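Local coordinates for protein 6-phosphogluconolactonase (Trypanosoma cruzi, PDB 6VYE) that probably hydrolyses 6-phosphoglucono-delta-lactone to 6-phosphogluconate, the second step of the pentose phosphate pathway, in the parasite Trypanosoma cruzi, at residues 14-19 / 25-30; 94-99 / 110-115. All blocks are in the same frame, centred on the assembly; numbering follows the deposited sequence.

Interaction 1 of 2, residues 14-19 / 25-30; sequences KIIVCG and SGVACK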
loop_
_atom_site.group_PDB
_atom_site.type_symbol
_atom_site.label_atom_id
_atom_site.label_comp_id
_atom_site.label_asym_id
_atom_site.label_seq_id
_atom_site.Cartn_x
_atom_site.Cartn_y
_atom_site.Cartn_z
ATOM N N LYS A 14 4.079 10.769 12.019
ATOM C CA LYS A 14 2.866 11.470 12.482
ATOM C C LYS A 14 1.897 10.379 12.920
ATOM O O LYS A 14 1.615 9.472 12.102
ATOM C CB LYS A 14 2.365 12.354 11.331
ATOM C CG LYS A 14 1.032 13.048 11.546
ATOM C CD LYS A 14 1.134 14.186 12.534
ATOM C CE LYS A 14 -0.193 14.860 12.790
ATOM N NZ LYS A 14 -0.217 15.462 14.147
ATOM N N ILE A 15 1.497 10.367 14.179
ATOM C CA ILE A 15 0.564 9.317 14.685
ATOM C C ILE A 15 -0.782 9.997 14.901
ATOM O O ILE A 15 -0.797 11.018 15.537
ATOM C CB ILE A 15 1.135 8.577 15.924
ATOM C CG1 ILE A 15 2.397 7.792 15.537
ATOM C CG2 ILE A 15 0.096 7.659 16.557
ATOM C CD1 ILE A 15 3.192 7.216 16.689
ATOM N N ILE A 16 -1.838 9.504 14.265
ATOM C CA ILE A 16 -3.232 9.943 14.537
ATOM C C ILE A 16 -4.010 8.750 15.115
ATOM O O ILE A 16 -4.143 7.695 14.453
ATOM C CB ILE A 16 -3.898 10.528 13.281
ATOM C CG1 ILE A 16 -3.020 11.585 12.610
ATOM C CG2 ILE A 16 -5.275 11.081 13.637
ATOM C CD1 ILE A 16 -3.502 11.976 11.218
ATOM N N VAL A 17 -4.475 8.897 16.343
ATOM C CA VAL A 17 -5.276 7.879 17.070
ATOM C C VAL A 17 -6.741 8.306 16.989
ATOM O O VAL A 17 -7.046 9.366 17.484
ATOM C CB VAL A 17 -4.778 7.765 18.524
ATOM C CG1 VAL A 17 -5.556 6.733 19.305
ATOM C CG2 VAL A 17 -3.293 7.470 18.566
ATOM N N CYS A 18 -7.602 7.497 16.394
ATOM C CA CYS A 18 -9.066 7.748 16.286
ATOM C C CYS A 18 -9.822 6.967 17.372
ATOM O O CYS A 18 -9.474 5.769 17.615
ATOM C CB CYS A 18 -9.567 7.355 14.900
ATOM S SG CYS A 18 -8.436 7.893 13.593
ATOM N N GLY A 19 -10.853 7.592 17.959
ATOM C CA GLY A 19 -11.660 7.024 19.065
ATOM C C GLY A 19 -12.383 5.749 18.654
ATOM O O GLY A 19 -12.347 4.737 19.420
ATOM N N SER A 25 -11.165 5.700 8.172
ATOM C CA SER A 25 -11.348 6.005 6.723
ATOM C C SER A 25 -11.473 7.516 6.540
ATOM O O SER A 25 -10.883 8.025 5.579
ATOM C CB SER A 25 -12.481 5.258 6.044
ATOM O OG SER A 25 -13.631 5.160 6.865
ATOM N N GLY A 26 -12.190 8.190 7.445
ATOM C CA GLY A 26 -12.401 9.650 7.441
ATOM C C GLY A 26 -11.087 10.394 7.556
ATOM O O GLY A 26 -10.876 11.352 6.786
ATOM N N VAL A 27 -10.225 10.003 8.488
ATOM C CA VAL A 27 -8.873 10.619 8.663
ATOM C C VAL A 27 -7.980 10.317 7.448
ATOM O O VAL A 27 -7.225 11.195 7.058
ATOM C CB VAL A 27 -8.216 10.163 9.980
ATOM C CG1 VAL A 27 -6.808 10.713 10.108
ATOM C CG2 VAL A 27 -9.062 10.576 11.186
ATOM N N ALA A 28 -8.060 9.129 6.866
ATOM C CA ALA A 28 -7.209 8.714 5.735
ATOM C C ALA A 28 -7.592 9.535 4.507
ATOM O O ALA A 28 -6.710 10.078 3.825
ATOM C CB ALA A 28 -7.361 7.240 5.473
ATOM N N CYS A 29 -8.888 9.652 4.269
ATOM C CA CYS A 29 -9.476 10.490 3.210
ATOM C C CYS A 29 -9.007 11.944 3.348
ATOM O O CYS A 29 -8.548 12.528 2.324
ATOM C CB CYS A 29 -10.991 10.392 3.285
ATOM S SG CYS A 29 -11.783 11.273 1.922
ATOM N N LYS A 30 -9.022 12.499 4.557
ATOM C CA LYS A 30 -8.625 13.912 4.815
ATOM C C LYS A 30 -7.141 14.072 4.450
ATOM O O LYS A 30 -6.776 15.046 3.746
ATOM C CB LYS A 30 -8.862 14.301 6.280
ATOM C CG LYS A 30 -8.530 15.746 6.638
ATOM C CD LYS A 30 -8.965 16.160 8.032
ATOM C CE LYS A 30 -8.742 17.633 8.321
ATOM N NZ LYS A 30 -9.056 17.997 9.728
#

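Interaction 2 of 2, residues 94-99 / 110-115; sequences SNYNMA and DLVVPV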
loop_
_atom_site.group_PDB
_atom_site.type_symbol
_atom_site.label_atom_id
_atom_site.label_comp_id
_atom_site.label_asym_id
_atom_site.label_seq_id
_atom_site.Cartn_x
_atom_site.Cartn_y
_atom_site.Cartn_z
ATOM N N SER A 94 -9.949 -10.202 -5.593
ATOM C CA SER A 94 -9.254 -9.175 -6.418
ATOM C C SER A 94 -9.291 -7.811 -5.709
ATOM O O SER A 94 -10.396 -7.329 -5.428
ATOM C CB SER A 94 -9.845 -9.093 -7.795
ATOM O OG SER A 94 -9.356 -7.954 -8.510
ATOM N N ASN A 95 -8.137 -7.188 -5.445
ATOM C CA ASN A 95 -8.071 -5.791 -4.922
ATOM C C ASN A 95 -8.656 -4.828 -5.969
ATOM O O ASN A 95 -9.386 -3.873 -5.609
ATOM C CB ASN A 95 -6.636 -5.407 -4.546
ATOM C CG ASN A 95 -6.119 -6.165 -3.332
ATOM O OD1 ASN A 95 -6.892 -6.619 -2.511
ATOM N ND2 ASN A 95 -4.815 -6.296 -3.191
ATOM N N TYR A 96 -8.392 -5.076 -7.244
ATOM C CA TYR A 96 -8.931 -4.243 -8.351
ATOM C C TYR A 96 -10.475 -4.313 -8.353
ATOM O O TYR A 96 -11.135 -3.238 -8.392
ATOM C CB TYR A 96 -8.316 -4.626 -9.689
ATOM C CG TYR A 96 -8.982 -3.899 -10.818
ATOM C CD1 TYR A 96 -9.014 -2.516 -10.816
ATOM C CD2 TYR A 96 -9.656 -4.569 -11.827
ATOM C CE1 TYR A 96 -9.667 -1.812 -11.807
ATOM C CE2 TYR A 96 -10.312 -3.875 -12.835
ATOM C CZ TYR A 96 -10.303 -2.491 -12.824
ATOM O OH TYR A 96 -10.931 -1.757 -13.779
ATOM N N ASN A 97 -11.047 -5.514 -8.220
ATOM C CA ASN A 97 -12.527 -5.708 -8.198
ATOM C C ASN A 97 -13.159 -4.848 -7.090
ATOM O O ASN A 97 -14.192 -4.133 -7.363
ATOM C CB ASN A 97 -12.898 -7.181 -8.022
ATOM C CG ASN A 97 -14.396 -7.400 -7.999
ATOM O OD1 ASN A 97 -15.071 -7.076 -8.966
ATOM N ND2 ASN A 97 -14.914 -7.919 -6.902
ATOM N N MET A 98 -12.574 -4.873 -5.890
ATOM C CA MET A 98 -13.095 -4.126 -4.713
ATOM C C MET A 98 -12.976 -2.607 -4.960
ATOM O O MET A 98 -13.965 -1.876 -4.741
ATOM C CB MET A 98 -12.343 -4.548 -3.440
ATOM C CG MET A 98 -12.734 -3.761 -2.196
ATOM S SD MET A 98 -11.844 -2.143 -1.952
ATOM C CE MET A 98 -10.342 -2.677 -1.131
ATOM N N ALA A 99 -11.805 -2.127 -5.381
ATOM C CA ALA A 99 -11.532 -0.690 -5.632
ATOM C C ALA A 99 -12.482 -0.190 -6.734
ATOM O O ALA A 99 -12.965 0.933 -6.616
ATOM C CB ALA A 99 -10.059 -0.481 -6.010
ATOM N N ASP A 110 -7.476 6.035 -18.182
ATOM C CA ASP A 110 -6.016 6.295 -18.176
ATOM C C ASP A 110 -5.534 6.476 -16.732
ATOM O O ASP A 110 -4.328 6.336 -16.521
ATOM C CB ASP A 110 -5.636 7.467 -19.085
ATOM C CG ASP A 110 -5.998 8.846 -18.546
ATOM O OD1 ASP A 110 -7.196 9.110 -18.298
ATOM O OD2 ASP A 110 -5.073 9.649 -18.370
ATOM N N LEU A 111 -6.434 6.738 -15.774
ATOM C CA LEU A 111 -6.076 7.029 -14.355
ATOM C C LEU A 111 -6.237 5.765 -13.496
ATOM O O LEU A 111 -6.055 5.835 -12.282
ATOM C CB LEU A 111 -6.946 8.181 -13.846
ATOM C CG LEU A 111 -6.694 9.571 -14.434
ATOM C CD1 LEU A 111 -7.452 10.634 -13.627
ATOM C CD2 LEU A 111 -5.225 9.922 -14.510
ATOM N N VAL A 112 -6.491 4.618 -14.125
ATOM C CA VAL A 112 -6.703 3.341 -13.402
ATOM C C VAL A 112 -5.701 2.352 -13.953
ATOM O O VAL A 112 -5.795 2.052 -15.132
ATOM C CB VAL A 112 -8.158 2.857 -13.553
ATOM C CG1 VAL A 112 -8.369 1.532 -12.843
ATOM C CG2 VAL A 112 -9.119 3.906 -13.059
ATOM N N VAL A 113 -4.791 1.869 -13.123
ATOM C CA VAL A 113 -3.645 1.051 -13.601
ATOM C C VAL A 113 -3.608 -0.249 -12.812
ATOM O O VAL A 113 -2.837 -0.377 -11.873
ATOM C CB VAL A 113 -2.345 1.878 -13.503
ATOM C CG1 VAL A 113 -1.228 1.255 -14.312
ATOM C CG2 VAL A 113 -2.590 3.326 -13.939
ATOM N N PRO A 114 -4.457 -1.237 -13.162
ATOM C CA PRO A 114 -4.477 -2.538 -12.489
ATOM C C PRO A 114 -3.265 -3.400 -12.870
ATOM O O PRO A 114 -2.612 -3.116 -13.867
ATOM C CB PRO A 114 -5.722 -3.272 -13.012
ATOM C CG PRO A 114 -6.350 -2.343 -14.049
ATOM C CD PRO A 114 -5.400 -1.182 -14.285
ATOM N N VAL A 115 -2.963 -4.406 -12.059
ATOM C CA VAL A 115 -1.982 -5.465 -12.425
ATOM C C VAL A 115 -2.644 -6.350 -13.497
ATOM O O VAL A 115 -3.815 -6.709 -13.328
ATOM C CB VAL A 115 -1.555 -6.236 -11.163
ATOM C CG1 VAL A 115 -0.674 -7.441 -11.474
ATOM C CG2 VAL A 115 -0.869 -5.327 -10.156
#

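Interaction 1 of 2, residues 14-19 / 25-30
Val27 on helix 24-38 sets one methyl against Ile16 and the other against Cys18, alternate residues of strand 14-18 whose side chains leave the same side of the strand. CG1 of Val27 takes the isoleucine: it lies 3.7 Å from Ile16 CD1 and 3.9 Å from Ile16 CG2, so it meets both the tip of the longer arm and the short branch, and the two side chains run at a slant to one another. CG2 of Val27 faces the sulfur, 3.7 Å from Cys18 SG. The valine can straddle the pair because CG1 points away from its own backbone N (chi1 176°), which leaves CG2 beside that N and turned to the cysteine. The backbones stay well apart, with Cys18 CA and Val27 CA 8.1 Å from each other.

Strand and helix are the first of the chain, a beta-alpha unit on a largely parallel sheet, as in Rossmann-like folds. Strand 14-18 is an edge strand, hydrogen-bonded to strand 256-262, from which Ile260 touches both Cys18 and Val27. Elsewhere on the helix, Ala28 and Cys29 pack against helix 54-66.

No hydrogen bond crosses between the two segments. Methyls and a sulfur meet through van der Waals contact, and this join probably depends on fit and on keeping water from those groups.

Interaction 2 of 2, residues 94-99 / 110-115
The ring of Tyr96 carries Pro114 over one of its faces. Pro114 CG stands 4.1 Å from the ring centroid and only 12° off the ring normal, a CH-pi contact with the proline carbon almost directly above the middle of the aromatic system. Pro114 CB sits over the same face but nearer the root of the ring, 4.0 Å from Tyr96 CG. Proline and tyrosine thus lie side by side and point the same way, with CB covering the inner part of the ring and CG reaching outward toward Tyr96 CE1 and CZ. Val112 comes in obliquely: its CG1 methyl is 3.7 Å from Tyr96 CE1, and its side chain crosses that of the tyrosine at about a right angle. The ring can reach both residues because Tyr96 CG is swung away from the backbone N (chi1 173°), carrying the aromatic group off the helix and across to the loop. Val112 and Pro114 both turn toward it, while Val113 between them turns its side chain away. The contact is wholly apolar, with no hydrogen bond between the segments.

Ser94 is the N-cap of the helix, its OG accepting from Asn97 N at 3.0 Å with an N-H...O angle of 164°. Glu84, from strand 77-85, takes the backbone N-H groups of Asn95 and Tyr96 on its carboxylate, so this first turn is tied to the sheet as well.

The proline-on-tyrosine contact thus joins the N-terminal turn of helix 95-104 to the connection that follows the same helix. Segment 110-115, which leaves a short 3-10 turn at 110-111, is also joined to strand 77-85, by backbone hydrogen bonds from Leu111 and Val113 to Phe79, and to helix 128-146, on which Val113 and Val115 pack.

How the interactions relate
Interactions 1 and 2 follow one another along the chain and do not touch: their centres are 24 Å apart and their nearest atoms about 11 Å. Interaction 1 joins a helix to the mixed sheet, whereas interaction 2 joins a helix to a loop lying beside it. The first lies at an outermost strand; the second lies next to strand 77-85, five places further across. Helix 54-66 reaches both neighbourhoods, receiving Ala28 and Cys29 from the segment 25-30 and Met98 from 94-99. Neither contact involves a ligand in this model.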